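Local structure of hydrophilic protein, virA protein (Chromobacterium violaceum, 3BO6) at residues Q4-N9 with E194-R199; G77-D82 with T135-P140; Q98-L103 with S164-S169. The protein probably acts as a secreted phosphothreonine lyase effector, removing phosphate from phosphothreonine of host MAP kinases by beta-elimination, as SpvC does. One frame throughout, in Å; residues are numbered along the deposited sequence. Where two conformers were deposited one is given.

Near the N terminus, segment 4-9 leads into helix 7-14. Contact 1 joins it to 194-199, just after edge strand 189-193, and so closes a loop of nearly the whole chain. Contacts 2 and 3 are both nested inside that loop. Contact 2 joins 77-82, the lead-in to strand 82-86, to 135-140, where strand 134-137 ends. Contact 3 pairs helix 93-104 with the end of helix 149-168, so contacts 2 and 3 cross along the chain. Contacts 1 and 2 touch: E194 N probably hydrogen-bonds G81 O. Contact 3 lies on the opposite side of the chain's centre, with its centre about 22 Å from that of contact 2.

Contact 1: Q4-N9 with E194-R199; sequences QMSATN and ELRSGR. With SO4 (sulfate ion), chain C.
R196 reaches across to Q4, S6 and N9 with its guanidinium. Its NH1 donates to Q4 O at 2.9 Å with an N-H...O angle of 162°. The bond lies in both the carbonyl and the guanidinium planes. NH1 also makes a weak bond to S6 OG, 3.5 Å away. Water 1 joins the same two residues, accepting from R196 NH2 at 3.0 Å and lying 2.6 Å from S6 OG. R196 NE pairs with E212 in a salt bridge.

S6 is the N-cap of helix 7-14. Its OG accepts from N9 N at 3.1 Å, so one hydroxyl serves the helix end, R196 NH1 and water 1.

Stacking involves N9. Its amide lies over one guanidinium face with the planes 15° apart, and ND2 sits above the centre. CG of N9, anti to its backbone N (chi1 -169°), is 3.4 Å from R196 NH2.

Further along, R199 NE donates to O3 of a sulfate, probably from the crystallisation liquor, that also binds K83, H85, R127 and R192. Such a basic cluster could receive the phosphate of a phosphothreonine.

Apolar packing is slight: L195 CD1 meets S6 CB at 3.8 Å. Q4 CB touches the backbone carbonyl of L195, 3.6 Å from L195 O.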
loop_
_atom_site.group_PDB
_atom_site.type_symbol
_atom_site.label_atom_id
_atom_site.label_comp_id
_atom_site.label_asym_id
_atom_site.label_seq_id
_atom_site.Cartn_x
_atom_site.Cartn_y
_atom_site.Cartn_z
ATOM N N GLN A 4 6.173 8.888 18.245
ATOM C CA GLN A 4 7.366 9.237 17.467
ATOM C C GLN A 4 7.085 10.261 16.361
ATOM O O GLN A 4 6.309 10.005 15.435
ATOM C CB GLN A 4 7.987 7.982 16.855
ATOM C CG GLN A 4 9.195 8.250 15.964
ATOM C CD GLN A 4 10.457 8.538 16.755
ATOM O OE1 GLN A 4 10.529 8.263 17.952
ATOM N NE2 GLN A 4 11.464 9.087 16.084
ATOM N N MET A 5 7.745 11.410 16.468
ATOM C CA MET A 5 7.616 12.507 15.519
ATOM C C MET A 5 8.397 12.173 14.251
ATOM O O MET A 5 9.369 11.414 14.290
ATOM C CB MET A 5 8.203 13.766 16.167
ATOM C CG MET A 5 7.526 15.074 15.840
ATOM S SD MET A 5 7.820 16.267 17.172
ATOM C CE MET A 5 7.278 17.790 16.406
ATOM N N SER A 6 7.962 12.725 13.122
ATOM C CA SER A 6 8.731 12.648 11.880
ATOM C C SER A 6 8.702 13.989 11.141
ATOM O O SER A 6 7.696 14.704 11.168
ATOM C CB SER A 6 8.204 11.525 10.985
ATOM O OG SER A 6 6.926 11.846 10.461
ATOM N N ALA A 7 9.809 14.339 10.488
ATOM C CA ALA A 7 9.854 15.571 9.708
ATOM C C ALA A 7 8.812 15.545 8.590
ATOM O O ALA A 7 8.202 16.557 8.274
ATOM C CB ALA A 7 11.252 15.808 9.138
ATOM N N THR A 8 8.618 14.373 7.994
ATOM C CA THR A 8 7.612 14.195 6.955
ATOM C C THR A 8 6.226 14.599 7.458
ATOM O O THR A 8 5.489 15.337 6.792
ATOM C CB THR A 8 7.586 12.752 6.478
ATOM O OG1 THR A 8 8.880 12.392 5.976
ATOM C CG2 THR A 8 6.534 12.574 5.384
ATOM N N ASN A 9 5.874 14.109 8.640
ATOM C CA ASN A 9 4.575 14.404 9.226
ATOM C C ASN A 9 4.450 15.884 9.646
ATOM O O ASN A 9 3.406 16.503 9.456
ATOM C CB ASN A 9 4.306 13.459 10.396
ATOM C CG ASN A 9 2.874 13.528 10.877
ATOM O OD1 ASN A 9 1.941 13.497 10.079
ATOM N ND2 ASN A 9 2.692 13.599 12.189
ATOM N N GLU A 194 3.488 3.158 10.777
ATOM C CA GLU A 194 4.394 2.332 11.593
ATOM C C GLU A 194 5.013 3.058 12.771
ATOM O O GLU A 194 5.339 2.431 13.775
ATOM C CB GLU A 194 5.568 1.832 10.748
ATOM C CG GLU A 194 5.220 0.820 9.736
ATOM C CD GLU A 194 6.444 0.086 9.218
ATOM O OE1 GLU A 194 6.293 -0.647 8.233
ATOM O OE2 GLU A 194 7.546 0.263 9.781
ATOM N N LEU A 195 5.242 4.358 12.638
ATOM C CA LEU A 195 5.946 5.096 13.674
ATOM C C LEU A 195 5.038 5.354 14.873
ATOM O O LEU A 195 5.510 5.467 16.007
ATOM C CB LEU A 195 6.438 6.442 13.126
ATOM C CG LEU A 195 7.406 6.423 11.941
ATOM C CD1 LEU A 195 7.806 7.829 11.497
ATOM C CD2 LEU A 195 8.644 5.599 12.274
ATOM N N ARG A 196 3.741 5.479 14.619
ATOM C CA ARG A 196 2.807 5.935 15.635
ATOM C C ARG A 196 1.616 5.005 15.878
ATOM O O ARG A 196 0.590 5.424 16.406
ATOM C CB ARG A 196 2.343 7.370 15.322
ATOM C CG ARG A 196 3.499 8.376 15.335
ATOM C CD ARG A 196 3.065 9.776 14.947
ATOM N NE ARG A 196 2.778 9.864 13.521
ATOM C CZ ARG A 196 3.675 10.102 12.570
ATOM N NH1 ARG A 196 4.954 10.320 12.879
ATOM N NH2 ARG A 196 3.280 10.175 11.298
ATOM N N SER A 197 1.759 3.739 15.494
ATOM C CA SER A 197 0.784 2.715 15.827
ATOM C C SER A 197 1.513 1.382 15.823
ATOM O O SER A 197 2.641 1.300 15.341
ATOM C CB SER A 197 -0.379 2.698 14.824
ATOM O OG SER A 197 0.056 2.261 13.547
ATOM N N GLY A 198 0.886 0.340 16.344
ATOM C CA GLY A 198 1.495 -0.978 16.260
ATOM C C GLY A 198 0.687 -1.974 15.443
ATOM O O GLY A 198 -0.540 -1.869 15.352
ATOM N N ARG A 199 1.357 -2.962 14.845
ATOM C CA ARG A 199 0.620 -4.010 14.141
ATOM C C ARG A 199 -0.265 -4.836 15.074
ATOM O O ARG A 199 -1.228 -5.451 14.630
ATOM C CB ARG A 199 1.539 -4.936 13.313
ATOM C CG ARG A 199 2.411 -5.851 14.136
ATOM C CD ARG A 199 3.201 -6.815 13.241
ATOM N NE ARG A 199 3.986 -6.078 12.262
ATOM C CZ ARG A 199 5.202 -5.607 12.481
ATOM N NH1 ARG A 199 5.837 -4.928 11.530
ATOM N NH2 ARG A 199 5.787 -5.822 13.655
HETATM S S SO4 C . 2.113 -4.563 9.396
HETATM O O1 SO4 C . 0.834 -3.957 9.818
HETATM O O2 SO4 C . 3.227 -3.771 9.897
HETATM O O3 SO4 C . 2.198 -5.907 9.937
HETATM O O4 SO4 C . 2.188 -4.593 7.934
HETATM O O HOH W 1 5.376 10.134 9.206
#

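Contact 2: G77-D82 with T135-P140; sequences GDFAGD and TLYVKP
D82 and V138 meet round water 2, an oxygen gripped by four groups. The water accepts from A80 N at 2.9 Å and from D82 N at 3.1 Å. It donates to V138 O at 2.7 Å, and more weakly to D82 OD2: two bonds taken and two given. The carboxylate of D82 is held from outside as well: OD1 accepts from Y191 OH and N193 ND2, and OD2 is bonded to Y147 OH.

Two backbone bonds link the segments directly. V138 N donates to D82 O at 3.0 Å with an N-H...O angle of 157°. Further along, G77 N donates to P140 O at 3.0 Å. Between these bonds the ring of P140 packs its CD against D78 O and A80 CB.

F79 places its CG anti to the backbone N (chi1 -177°). Its ring runs beside V138, and the CD1 edge comes 3.2 Å from V138 O. One face of the ring lies against G81 N. Y137 turns an edge toward the F79 ring in an offset edge-to-face pair, planes 72° apart. F79 CZ and Y137 CD1 are 4.1 Å apart. G81 has a positive phi that suits glycine, and it lets the chain turn into strand 82-86.

K139 lays its CE 3.5 Å from G77 O; NZ is salt-bridged to D112 and hydrogen-bonded to C75 O.

Strand 134-137 lies between 82-86 and 113-117. Its pairing with 82-86 runs one step further, to V138 and D82, where water 2 bridges D82 N and V138 O. Beyond it the loop 77-81 follows 139-140 without strand pairing. T8 of helix 7-14 packs on A80 and P140, and V138 packs on F84 of strand 82-86.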
loop_
_atom_site.group_PDB
_atom_site.type_symbol
_atom_site.label_atom_id
_atom_site.label_comp_id
_atom_site.label_asym_id
_atom_site.label_seq_id
_atom_site.Cartn_x
_atom_site.Cartn_y
_atom_site.Cartn_z
ATOM N N GLY A 77 12.399 10.004 -1.149
ATOM C CA GLY A 77 12.389 10.273 0.276
ATOM C C GLY A 77 12.535 9.025 1.124
ATOM O O GLY A 77 12.406 7.897 0.634
ATOM N N ASP A 78 12.833 9.224 2.405
ATOM C CA ASP A 78 12.929 8.120 3.349
ATOM C C ASP A 78 11.540 7.684 3.804
ATOM O O ASP A 78 10.670 8.522 4.058
ATOM C CB ASP A 78 13.730 8.535 4.583
ATOM C CG ASP A 78 15.197 8.762 4.281
ATOM O OD1 ASP A 78 15.686 8.239 3.255
ATOM O OD2 ASP A 78 15.858 9.441 5.093
ATOM N N PHE A 79 11.337 6.377 3.926
ATOM C CA PHE A 79 10.095 5.838 4.473
ATOM C C PHE A 79 9.739 6.530 5.777
ATOM O O PHE A 79 10.595 6.690 6.661
ATOM C CB PHE A 79 10.259 4.340 4.706
ATOM C CG PHE A 79 9.025 3.650 5.212
ATOM C CD1 PHE A 79 7.834 3.677 4.490
ATOM C CD2 PHE A 79 9.076 2.924 6.390
ATOM C CE1 PHE A 79 6.720 2.995 4.946
ATOM C CE2 PHE A 79 7.964 2.257 6.865
ATOM C CZ PHE A 79 6.778 2.286 6.146
ATOM N N ALA A 80 8.478 6.943 5.885
ATOM C CA ALA A 80 7.999 7.700 7.030
ATOM C C ALA A 80 6.867 6.967 7.743
ATOM O O ALA A 80 6.100 7.566 8.507
ATOM C CB ALA A 80 7.566 9.100 6.584
ATOM N N GLY A 81 6.774 5.658 7.505
ATOM C CA GLY A 81 5.836 4.816 8.230
ATOM C C GLY A 81 4.488 4.569 7.582
ATOM O O GLY A 81 3.748 3.715 8.045
ATOM N N ASP A 82 4.156 5.306 6.523
ATOM C CA ASP A 82 2.825 5.163 5.935
ATOM C C ASP A 82 2.706 3.892 5.107
ATOM O O ASP A 82 3.530 3.628 4.217
ATOM C CB ASP A 82 2.482 6.410 5.122
ATOM C CG ASP A 82 2.485 7.652 5.972
ATOM O OD1 ASP A 82 1.801 7.646 7.008
ATOM O OD2 ASP A 82 3.177 8.637 5.624
ATOM N N THR A 135 0.719 -5.749 1.256
ATOM C CA THR A 135 1.204 -4.596 2.008
ATOM C C THR A 135 1.916 -3.657 1.043
ATOM O O THR A 135 2.802 -4.082 0.314
ATOM C CB THR A 135 2.168 -5.057 3.105
ATOM O OG1 THR A 135 1.482 -5.954 3.994
ATOM C CG2 THR A 135 2.692 -3.854 3.889
ATOM N N LEU A 136 1.499 -2.394 1.020
ATOM C CA LEU A 136 2.074 -1.375 0.143
ATOM C C LEU A 136 2.792 -0.341 0.989
ATOM O O LEU A 136 2.186 0.239 1.900
ATOM C CB LEU A 136 0.969 -0.650 -0.643
ATOM C CG LEU A 136 -0.131 -1.469 -1.314
ATOM C CD1 LEU A 136 -1.158 -0.546 -1.958
ATOM C CD2 LEU A 136 0.469 -2.383 -2.359
ATOM N N TYR A 137 4.060 -0.085 0.688
ATOM C CA TYR A 137 4.858 0.884 1.432
ATOM C C TYR A 137 4.903 2.213 0.705
ATOM O O TYR A 137 5.377 2.289 -0.433
ATOM C CB TYR A 137 6.274 0.345 1.644
ATOM C CG TYR A 137 6.289 -0.959 2.402
ATOM C CD1 TYR A 137 6.320 -0.984 3.784
ATOM C CD2 TYR A 137 6.232 -2.161 1.733
ATOM C CE1 TYR A 137 6.341 -2.204 4.477
ATOM C CE2 TYR A 137 6.244 -3.360 2.399
ATOM C CZ TYR A 137 6.287 -3.388 3.759
ATOM O OH TYR A 137 6.299 -4.632 4.354
ATOM N N VAL A 138 4.393 3.262 1.350
ATOM C CA VAL A 138 4.355 4.587 0.759
ATOM C C VAL A 138 5.606 5.324 1.219
ATOM O O VAL A 138 6.010 5.201 2.380
ATOM C CB VAL A 138 3.111 5.361 1.219
ATOM C CG1 VAL A 138 3.024 6.681 0.454
ATOM C CG2 VAL A 138 1.858 4.525 0.996
ATOM N N LYS A 139 6.233 6.058 0.308
ATOM C CA LYS A 139 7.389 6.895 0.656
ATOM C C LYS A 139 7.148 8.299 0.129
ATOM O O LYS A 139 6.607 8.455 -0.956
ATOM C CB LYS A 139 8.654 6.351 -0.008
ATOM C CG LYS A 139 9.050 4.939 0.406
ATOM C CD LYS A 139 9.874 4.275 -0.696
ATOM C CE LYS A 139 11.102 5.092 -1.092
ATOM N NZ LYS A 139 11.799 4.513 -2.294
ATOM N N PRO A 140 7.560 9.325 0.893
ATOM C CA PRO A 140 7.535 10.674 0.318
ATOM C C PRO A 140 8.403 10.698 -0.939
ATOM O O PRO A 140 9.428 10.012 -0.999
ATOM C CB PRO A 140 8.169 11.567 1.397
ATOM C CG PRO A 140 8.462 10.711 2.543
ATOM C CD PRO A 140 8.163 9.274 2.232
HETATM O O HOH W 2 5.936 6.897 4.542
#

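Contact 3: Q98-L103 with S164-S169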
loop_
_atom_site.group_PDB
_atom_site.type_symbol
_atom_site.label_atom_id
_atom_site.label_comp_id
_atom_site.label_asym_id
_atom_site.label_seq_id
_atom_site.Cartn_x
_atom_site.Cartn_y
_atom_site.Cartn_z
ATOM N N GLN A 98 -3.773 -11.444 -9.709
ATOM C CA GLN A 98 -3.971 -11.300 -11.156
ATOM C C GLN A 98 -4.701 -10.005 -11.489
ATOM O O GLN A 98 -4.404 -9.334 -12.480
ATOM C CB GLN A 98 -4.758 -12.488 -11.722
ATOM C CG GLN A 98 -5.036 -12.380 -13.213
ATOM C CD GLN A 98 -3.810 -12.676 -14.063
ATOM O OE1 GLN A 98 -2.762 -13.074 -13.550
ATOM N NE2 GLN A 98 -3.941 -12.491 -15.375
ATOM N N ALA A 99 -5.680 -9.646 -10.663
ATOM C CA ALA A 99 -6.454 -8.425 -10.906
ATOM C C ALA A 99 -5.629 -7.152 -10.681
ATOM O O ALA A 99 -5.872 -6.138 -11.320
ATOM C CB ALA A 99 -7.719 -8.391 -10.035
ATOM N N LEU A 100 -4.671 -7.210 -9.758
ATOM C CA LEU A 100 -3.884 -6.047 -9.350
ATOM C C LEU A 100 -2.511 -5.928 -9.991
ATOM O O LEU A 100 -1.871 -4.891 -9.874
ATOM C CB LEU A 100 -3.693 -6.043 -7.825
ATOM C CG LEU A 100 -4.967 -5.893 -6.997
ATOM C CD1 LEU A 100 -4.647 -5.830 -5.512
ATOM C CD2 LEU A 100 -5.727 -4.655 -7.445
ATOM N N SER A 101 -2.043 -6.978 -10.657
ATOM C CA SER A 101 -0.661 -6.964 -11.123
ATOM C C SER A 101 -0.417 -5.864 -12.172
ATOM O O SER A 101 0.678 -5.290 -12.228
ATOM C CB SER A 101 -0.220 -8.338 -11.637
ATOM O OG SER A 101 -0.995 -8.674 -12.778
ATOM N N GLY A 102 -1.427 -5.555 -12.990
ATOM C CA GLY A 102 -1.305 -4.450 -13.938
ATOM C C GLY A 102 -0.914 -3.150 -13.255
ATOM O O GLY A 102 -0.041 -2.412 -13.720
ATOM N N LEU A 103 -1.577 -2.867 -12.140
ATOM C CA LEU A 103 -1.322 -1.660 -11.357
ATOM C C LEU A 103 -0.040 -1.770 -10.525
ATOM O O LEU A 103 0.756 -0.842 -10.476
ATOM C CB LEU A 103 -2.517 -1.354 -10.438
ATOM C CG LEU A 103 -3.698 -0.662 -11.140
ATOM C CD1 LEU A 103 -4.993 -0.799 -10.335
ATOM C CD2 LEU A 103 -3.369 0.792 -11.423
ATOM N N SER A 164 -11.231 -0.037 -7.463
ATOM C CA SER A 164 -12.077 -0.247 -8.638
ATOM C C SER A 164 -11.738 -1.554 -9.363
ATOM O O SER A 164 -12.647 -2.288 -9.745
ATOM C CB SER A 164 -12.068 0.970 -9.578
ATOM O OG SER A 164 -10.810 1.164 -10.198
ATOM N N ARG A 165 -10.454 -1.870 -9.518
ATOM C CA ARG A 165 -10.064 -3.107 -10.182
ATOM C C ARG A 165 -10.505 -4.332 -9.386
ATOM O O ARG A 165 -10.925 -5.322 -9.972
ATOM C CB ARG A 165 -8.550 -3.188 -10.460
ATOM C CG ARG A 165 -8.049 -2.561 -11.793
ATOM C CD ARG A 165 -8.724 -3.145 -13.031
ATOM N NE ARG A 165 -7.956 -2.881 -14.255
ATOM C CZ ARG A 165 -8.473 -2.798 -15.484
ATOM N NH1 ARG A 165 -9.787 -2.885 -15.681
ATOM N NH2 ARG A 165 -7.665 -2.596 -16.516
ATOM N N LEU A 166 -10.422 -4.273 -8.059
ATOM C CA LEU A 166 -10.821 -5.423 -7.247
ATOM C C LEU A 166 -12.308 -5.664 -7.381
ATOM O O LEU A 166 -12.731 -6.797 -7.595
ATOM C CB LEU A 166 -10.419 -5.253 -5.776
ATOM C CG LEU A 166 -8.910 -5.378 -5.583
ATOM C CD1 LEU A 166 -8.493 -4.758 -4.239
ATOM C CD2 LEU A 166 -8.462 -6.862 -5.700
ATOM N N SER A 167 -13.085 -4.590 -7.296
ATOM C CA SER A 167 -14.531 -4.689 -7.401
ATOM C C SER A 167 -14.954 -5.238 -8.756
ATOM O O SER A 167 -15.741 -6.191 -8.842
ATOM C CB SER A 167 -15.162 -3.319 -7.174
ATOM O OG SER A 167 -15.135 -2.980 -5.803
ATOM N N GLU A 168 -14.420 -4.655 -9.817
ATOM C CA GLU A 168 -14.884 -5.075 -11.141
ATOM C C GLU A 168 -14.310 -6.405 -11.585
ATOM O O GLU A 168 -14.796 -6.990 -12.550
ATOM C CB GLU A 168 -14.628 -3.996 -12.181
ATOM C CG GLU A 168 -13.188 -3.816 -12.541
ATOM C CD GLU A 168 -12.979 -2.590 -13.400
ATOM O OE1 GLU A 168 -13.972 -1.866 -13.650
ATOM O OE2 GLU A 168 -11.830 -2.351 -13.820
ATOM N N SER A 169 -13.317 -6.912 -10.852
ATOM C CA SER A 169 -12.727 -8.225 -11.136
ATOM C C SER A 169 -13.384 -9.316 -10.286
ATOM O O SER A 169 -12.990 -10.477 -10.333
ATOM C CB SER A 169 -11.209 -8.213 -10.909
ATOM O OG SER A 169 -10.572 -7.287 -11.790
#
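L100 and L166 both hold CG anti to the carbonyl carbon, with chi1 -64° and -71°. With CG so placed, the two isobutyl groups meet beside the helices, on the side of I86. The side chains cross at about a right angle. L100 CD2 meets L166 CG at 3.8 Å, and L166 CD2 lies 3.9 Å from L100 CG. Each leucine thus sets a methyl against the branch point of the other.

R165 contributes its aliphatic part. CG packs 3.8 Å from L103 CD1; beyond it the chain bends at chi2 and carries CD onward. R165 CB is 4.1 Å from A99 O. At the other end of the contact A99 points its methyl at S169, and A99 CB is 3.5 Å from S169 OG.

The two segments belong to helices 93-104 and 149-168, which run nearly antiparallel at 152°. Their local axes approach to 9.2 Å. Both helices pack on the antiparallel sheet of this alpha/beta fold: L100 and L166 each touch I86 of strand 82-86. Helix 93-104 is kinked at G102 and L103, whose N atoms make no bond to the turn before. G102 is hydrogen-bonded through its backbone to A34.

Several polar groups of 164-169 find partners near at hand. S169 OG donates to R165 O at 2.7 Å, and S169 N makes a weak bond to the same oxygen. The hydroxyl that touches A99 is therefore fixed by its own helix end. R165 NH1 forms a salt bridge with E168 OE2 at 2.8 Å, approaching on the anti side and out of the carboxylate plane. R165 NH2 forms a second salt bridge with E33. L103 also packs on F158, C161 and L162 of helix 149-168.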